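Local coordinates for protein fatty Acyl-Adenylate Ligase (Escherichia coli, PDB 3PBK) that belongs to the AMP-binding enzyme family of the ANL clan, a fatty acyl-adenylate ligase by name, and holds 5'-O-[(S)-(dodecanoyloxy)(hydroxy)phosphoryl]adenosine in its pocket, at residues A[21-26]-A[93-98]; A[34-39]-A[47-52]. All blocks are in the same frame, centred on the assembly; numbering follows the deposited sequence.

Contact 1 of 2, residues A[21-26]-A[93-98]; sequences TLVDAL and CQYAGL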
loop_
_atom_site.group_PDB
_atom_site.type_symbol
_atom_site.label_atom_id
_atom_site.label_comp_id
_atom_site.label_asym_id
_atom_site.label_seq_id
_atom_site.Cartn_x
_atom_site.Cartn_y
_atom_site.Cartn_z
ATOM N N THR A 21 -20.235 -10.227 -6.785
ATOM C CA THR A 21 -19.807 -9.151 -7.659
ATOM C C THR A 21 -19.877 -7.835 -6.929
ATOM O O THR A 21 -20.763 -7.646 -6.107
ATOM C CB THR A 21 -20.743 -9.078 -8.864
ATOM O OG1 THR A 21 -20.240 -9.923 -9.909
ATOM C CG2 THR A 21 -20.874 -7.655 -9.366
ATOM N N LEU A 22 -18.953 -6.923 -7.225
ATOM C CA LEU A 22 -18.918 -5.609 -6.559
ATOM C C LEU A 22 -20.224 -4.847 -6.722
ATOM O O LEU A 22 -20.636 -4.103 -5.838
ATOM C CB LEU A 22 -17.757 -4.753 -7.081
ATOM C CG LEU A 22 -16.382 -4.954 -6.442
ATOM C CD1 LEU A 22 -15.290 -4.393 -7.332
ATOM C CD2 LEU A 22 -16.340 -4.320 -5.083
ATOM N N VAL A 23 -20.867 -5.029 -7.866
ATOM C CA VAL A 23 -22.153 -4.406 -8.112
ATOM C C VAL A 23 -23.212 -5.016 -7.190
ATOM O O VAL A 23 -23.996 -4.296 -6.570
ATOM C CB VAL A 23 -22.559 -4.526 -9.585
ATOM C CG1 VAL A 23 -24.054 -4.252 -9.750
ATOM C CG2 VAL A 23 -21.719 -3.577 -10.429
ATOM N N ASP A 24 -23.227 -6.339 -7.079
ATOM C CA ASP A 24 -24.045 -6.973 -6.056
ATOM C C ASP A 24 -23.754 -6.343 -4.704
ATOM O O ASP A 24 -24.654 -5.890 -4.013
ATOM C CB ASP A 24 -23.757 -8.465 -5.991
ATOM C CG ASP A 24 -24.288 -9.206 -7.193
ATOM O OD1 ASP A 24 -25.410 -8.876 -7.634
ATOM O OD2 ASP A 24 -23.592 -10.119 -7.695
ATOM N N ALA A 25 -22.487 -6.312 -4.329
ATOM C CA ALA A 25 -22.104 -5.737 -3.054
ATOM C C ALA A 25 -22.751 -4.361 -2.845
ATOM O O ALA A 25 -23.451 -4.142 -1.857
ATOM C CB ALA A 25 -20.586 -5.655 -2.941
ATOM N N LEU A 26 -22.533 -3.441 -3.774
ATOM C CA LEU A 26 -23.036 -2.087 -3.611
ATOM C C LEU A 26 -24.560 -2.029 -3.643
ATOM O O LEU A 26 -25.170 -1.183 -2.991
ATOM C CB LEU A 26 -22.452 -1.163 -4.681
ATOM C CG LEU A 26 -23.081 0.228 -4.792
ATOM C CD1 LEU A 26 -23.059 0.920 -3.449
ATOM C CD2 LEU A 26 -22.362 1.053 -5.826
ATOM N N CYS A 93 -17.906 2.558 -13.560
ATOM C CA CYS A 93 -17.191 1.634 -14.419
ATOM C C CYS A 93 -17.662 0.206 -14.219
ATOM O O CYS A 93 -17.881 -0.526 -15.186
ATOM C CB CYS A 93 -15.696 1.731 -14.184
ATOM S SG CYS A 93 -14.972 3.078 -15.099
ATOM N N GLN A 94 -17.816 -0.181 -12.958
ATOM C CA GLN A 94 -18.237 -1.527 -12.604
ATOM C C GLN A 94 -19.574 -1.861 -13.245
ATOM O O GLN A 94 -19.725 -2.926 -13.844
ATOM C CB GLN A 94 -18.339 -1.665 -11.085
ATOM C CG GLN A 94 -17.034 -1.435 -10.349
ATOM C CD GLN A 94 -15.903 -2.262 -10.922
ATOM O OE1 GLN A 94 -14.833 -1.742 -11.205
ATOM N NE2 GLN A 94 -16.139 -3.558 -11.103
ATOM N N TYR A 95 -20.532 -0.942 -13.108
ATOM C CA TYR A 95 -21.903 -1.111 -13.602
ATOM C C TYR A 95 -21.973 -1.135 -15.117
ATOM O O TYR A 95 -22.824 -1.802 -15.701
ATOM C CB TYR A 95 -22.790 0.021 -13.084
ATOM C CG TYR A 95 -23.340 -0.224 -11.703
ATOM C CD1 TYR A 95 -22.502 -0.285 -10.596
ATOM C CD2 TYR A 95 -24.704 -0.396 -11.502
ATOM C CE1 TYR A 95 -23.008 -0.516 -9.329
ATOM C CE2 TYR A 95 -25.218 -0.625 -10.234
ATOM C CZ TYR A 95 -24.365 -0.682 -9.157
ATOM O OH TYR A 95 -24.881 -0.909 -7.907
ATOM N N ALA A 96 -21.079 -0.384 -15.745
ATOM C CA ALA A 96 -20.996 -0.336 -17.191
ATOM C C ALA A 96 -20.128 -1.470 -17.714
ATOM O O ALA A 96 -19.868 -1.557 -18.908
ATOM C CB ALA A 96 -20.447 0.995 -17.635
ATOM N N GLY A 97 -19.675 -2.338 -16.818
ATOM C CA GLY A 97 -18.883 -3.493 -17.205
ATOM C C GLY A 97 -17.506 -3.147 -17.738
ATOM O O GLY A 97 -16.823 -4.001 -18.314
ATOM N N LEU A 98 -17.099 -1.891 -17.539
ATOM C CA LEU A 98 -15.792 -1.404 -17.987
ATOM C C LEU A 98 -14.727 -1.675 -16.947
ATOM O O LEU A 98 -15.014 -1.766 -15.756
ATOM C CB LEU A 98 -15.848 0.093 -18.270
ATOM C CG LEU A 98 -16.884 0.541 -19.296
ATOM C CD1 LEU A 98 -16.855 2.047 -19.394
ATOM C CD2 LEU A 98 -16.614 -0.094 -20.648
#

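Contact 2 of 2, residues A[34-39]-A[47-52]; sequences AGMNFY and DQLEYQ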
loop_
_atom_site.group_PDB
_atom_site.type_symbol
_atom_site.label_atom_id
_atom_site.label_comp_id
_atom_site.label_asym_id
_atom_site.label_seq_id
_atom_site.Cartn_x
_atom_site.Cartn_y
_atom_site.Cartn_z
ATOM N N ALA A 34 -25.633 4.056 5.552
ATOM C CA ALA A 34 -24.225 4.412 5.652
ATOM C C ALA A 34 -23.721 5.017 4.358
ATOM O O ALA A 34 -24.409 5.009 3.331
ATOM C CB ALA A 34 -23.387 3.195 6.028
ATOM N N GLY A 35 -22.509 5.539 4.416
ATOM C CA GLY A 35 -21.902 6.120 3.245
ATOM C C GLY A 35 -20.538 6.661 3.588
ATOM O O GLY A 35 -19.986 6.363 4.648
HETATM N N MSE A 36 -20.003 7.467 2.683
HETATM C CA MSE A 36 -18.697 8.061 2.868
HETATM C C MSE A 36 -18.784 9.519 3.276
HETATM O O MSE A 36 -19.723 10.227 2.923
HETATM C CB MSE A 36 -17.901 7.946 1.584
HETATM C CG MSE A 36 -17.426 6.557 1.313
HETATM SE SE MSE A 36 -17.760 6.128 -0.538
HETATM C CE MSE A 36 -16.580 4.574 -0.743
ATOM N N ASN A 37 -17.777 9.956 4.019
ATOM C CA ASN A 37 -17.689 11.333 4.457
ATOM C C ASN A 37 -16.288 11.910 4.229
ATOM O O ASN A 37 -15.313 11.460 4.826
ATOM C CB ASN A 37 -18.119 11.428 5.916
ATOM C CG ASN A 37 -19.443 10.724 6.169
ATOM O OD1 ASN A 37 -20.494 11.362 6.220
ATOM N ND2 ASN A 37 -19.401 9.401 6.303
ATOM N N PHE A 38 -16.204 12.900 3.344
ATOM C CA PHE A 38 -14.941 13.541 3.017
ATOM C C PHE A 38 -14.691 14.774 3.870
ATOM O O PHE A 38 -15.479 15.721 3.850
ATOM C CB PHE A 38 -14.934 13.921 1.551
ATOM C CG PHE A 38 -15.248 12.781 0.646
ATOM C CD1 PHE A 38 -14.229 12.024 0.092
ATOM C CD2 PHE A 38 -16.564 12.451 0.358
ATOM C CE1 PHE A 38 -14.508 10.967 -0.748
ATOM C CE2 PHE A 38 -16.859 11.392 -0.486
ATOM C CZ PHE A 38 -15.825 10.646 -1.041
ATOM N N TYR A 39 -13.582 14.759 4.606
ATOM C CA TYR A 39 -13.266 15.832 5.536
ATOM C C TYR A 39 -12.092 16.664 5.055
ATOM O O TYR A 39 -11.163 16.129 4.456
ATOM C CB TYR A 39 -12.968 15.258 6.915
ATOM C CG TYR A 39 -14.206 14.900 7.704
ATOM C CD1 TYR A 39 -14.840 13.685 7.523
ATOM C CD2 TYR A 39 -14.746 15.783 8.625
ATOM C CE1 TYR A 39 -15.975 13.354 8.246
ATOM C CE2 TYR A 39 -15.882 15.459 9.354
ATOM C CZ TYR A 39 -16.491 14.242 9.163
ATOM O OH TYR A 39 -17.625 13.915 9.878
ATOM N N ASP A 47 -17.927 17.175 2.155
ATOM C CA ASP A 47 -18.784 16.515 1.180
ATOM C C ASP A 47 -19.162 15.141 1.727
ATOM O O ASP A 47 -18.355 14.481 2.390
ATOM C CB ASP A 47 -18.062 16.372 -0.160
ATOM C CG ASP A 47 -18.966 15.830 -1.269
ATOM O OD1 ASP A 47 -20.208 15.785 -1.095
ATOM O OD2 ASP A 47 -18.420 15.453 -2.332
ATOM N N GLN A 48 -20.394 14.721 1.459
ATOM C CA GLN A 48 -20.877 13.416 1.899
ATOM C C GLN A 48 -21.433 12.607 0.720
ATOM O O GLN A 48 -21.904 13.164 -0.276
ATOM C CB GLN A 48 -21.934 13.590 2.985
ATOM C CG GLN A 48 -22.399 12.296 3.606
ATOM C CD GLN A 48 -23.260 12.525 4.841
ATOM O OE1 GLN A 48 -22.999 13.436 5.634
ATOM N NE2 GLN A 48 -24.290 11.693 5.015
ATOM N N LEU A 49 -21.358 11.287 0.824
ATOM C CA LEU A 49 -21.821 10.417 -0.242
ATOM C C LEU A 49 -22.405 9.162 0.371
ATOM O O LEU A 49 -21.665 8.310 0.863
ATOM C CB LEU A 49 -20.670 10.045 -1.173
ATOM C CG LEU A 49 -21.084 9.146 -2.336
ATOM C CD1 LEU A 49 -22.255 9.764 -3.075
ATOM C CD2 LEU A 49 -19.931 8.899 -3.290
ATOM N N GLU A 50 -23.732 9.059 0.356
ATOM C CA GLU A 50 -24.406 7.858 0.839
ATOM C C GLU A 50 -24.366 6.744 -0.196
ATOM O O GLU A 50 -24.400 6.994 -1.401
ATOM C CB GLU A 50 -25.844 8.172 1.218
ATOM C CG GLU A 50 -25.926 9.078 2.411
ATOM C CD GLU A 50 -27.195 9.881 2.433
ATOM O OE1 GLU A 50 -28.232 9.326 2.871
ATOM O OE2 GLU A 50 -27.147 11.065 2.013
ATOM N N TYR A 51 -24.281 5.509 0.272
ATOM C CA TYR A 51 -24.199 4.394 -0.653
ATOM C C TYR A 51 -25.450 4.356 -1.520
ATOM O O TYR A 51 -25.363 4.166 -2.739
ATOM C CB TYR A 51 -24.008 3.077 0.097
ATOM C CG TYR A 51 -22.686 2.992 0.821
ATOM C CD1 TYR A 51 -21.494 3.271 0.157
ATOM C CD2 TYR A 51 -22.627 2.629 2.165
ATOM C CE1 TYR A 51 -20.289 3.195 0.803
ATOM C CE2 TYR A 51 -21.421 2.550 2.820
ATOM C CZ TYR A 51 -20.255 2.830 2.131
ATOM O OH TYR A 51 -19.044 2.757 2.770
ATOM N N GLN A 52 -26.608 4.545 -0.888
ATOM C CA GLN A 52 -27.861 4.671 -1.616
ATOM C C GLN A 52 -27.661 5.588 -2.814
ATOM O O GLN A 52 -27.941 5.208 -3.950
ATOM C CB GLN A 52 -28.943 5.243 -0.708
ATOM C CG GLN A 52 -30.269 5.499 -1.409
ATOM C CD GLN A 52 -31.339 6.059 -0.476
ATOM O OE1 GLN A 52 -31.060 6.433 0.675
ATOM N NE2 GLN A 52 -32.575 6.113 -0.972
#

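Contact 1 of 2, residues A[21-26]-A[93-98]
Val23 lies with both of its methyl groups against one face of the Tyr95 ring, so that a single branched side chain spans much of the aromatic surface. CG1 is anti to the backbone N (chi1 163°) and CG2 beside it, and this spreads the two branches across the ring. Val23 CG2 sits over the inner side, 3.4 Å from Tyr95 CD1, and makes a CH-pi contact 3.8 Å from the ring centroid, 29° off the normal. Val23 CG1 reaches further out, displaced toward the hydroxyl end, and comes 3.6 Å from Tyr95 CZ. One turn later Leu26 crosses the phenol at about a right angle. Its CD2 approaches the ring obliquely, 3.9 Å from Tyr95 CE1, and its CG packs 3.8 Å from Tyr95 OH. No hydrogen bond joins the two segments; the phenol hydroxyl is instead hydrogen-bonded to Asp27 OD1, on the residue after Leu26, which ties the ring's tip to the helix it packs on.

The pairing joins the start of helix 22-29 to the end of helix 84-95 in an enzyme of the AMP-binding family. Gly97, with its positive phi of 68°, ends the second helix in a Schellman motif, in which Leu98 N bonds to Cys93 O at 2.8 Å and Gly97 N to Gln94 O at 3.0 Å. The chain turns away there, before strand 99-103 of the parallel four-stranded sheet. Gln94 leaves its backbone toward helix 22-29 and bends at chi2; its CB lies 3.9 Å from Val23 CG2. Leu22 crosses the outer part of Gln94 obliquely, and both also touch Ala178 of strand 177-181. Helix 51-67 supplies Glu59 and Ala62 as further neighbours of Tyr95.

Contact 2 of 2, residues A[34-39]-A[47-52]
Strands 35-39 and 47-50 run antiparallel at 171°, their axes 4.4 Å apart at closest approach, with Met36-Leu49 and Phe38-Asp47 as hydrogen-bonded pairs and Gly35-Glu50 and Asn37-Gln48 as non-hydrogen-bonded ones. Met36 N donates to Leu49 O at 2.6 Å from above the carbonyl plane, whereas the return bond from Leu49 N enters the plane of the Met36 carbonyl. Phe38 N meets Asp47 O nearly along the C=O axis, and the bond back from Asp47 N is weak. Past the last bridge, Tyr51 N reaches Ala34 O at 3.1 Å on a lone pair and almost straight (176°), so the pairing carries on into helix 51-67.

Tyr51 CG is anti to the carbonyl carbon, and the ring folds back over Gly35. The CA atoms of Gly35 and Glu50 are 3.9 Å apart, with no space for a CB on Gly35, whose CA sits over the centre of one ring face, 3.7 Å from the centroid, in a CH-pi contact. Ala34 CB touches Tyr51 CE2 at 3.8 Å, while the selenium of Met36, a selenomethionine, approaches obliquely in a Met-aromatic contact, 4.1 Å from Tyr51 CE1. The phenol hydroxyl is hydrogen-bonded to Leu244 O. On the face shared with Met36, Phe38 and Leu49 lie side by side, and Phe38 CE2 is 4.1 Å from Leu49 CB at the ring's edge; helices 84-95 and 229-241 cover this face. On the other face Asn37 and Gln48 lie side by side, amide planes 59° apart, without a hydrogen bond between them; Asn37 ND2 is weakly hydrogen-bonded to Val246 O. The two strands form a beta hairpin; strand 246-248 pairs in parallel with the other side of 35-39, so the hairpin is one margin of the large mixed sheet, with 45-50 outermost.

Overall arrangement
Both contacts are largely buried and lie about 18 Å apart, centre to centre, on the same side of the chain's centre. They share a pattern in which a tyrosine ring lies against aliphatic atoms, yet the setting differs. Contact 1 joins two helix ends without a hydrogen bond between its segments, mainly through side chains, whereas contact 2 rests on a ladder of backbone hydrogen bonds, with Asp47, Gln48 and Glu50 at its more exposed side. Helix 22-29 leads along the chain into strand 35-39, and the two contacts meet where Leu26 CD1 packs 4.0 Å from Tyr51 O. Helix 84-95 serves both, its end gripping helix 22-29 and its earlier turns lying against the hairpin.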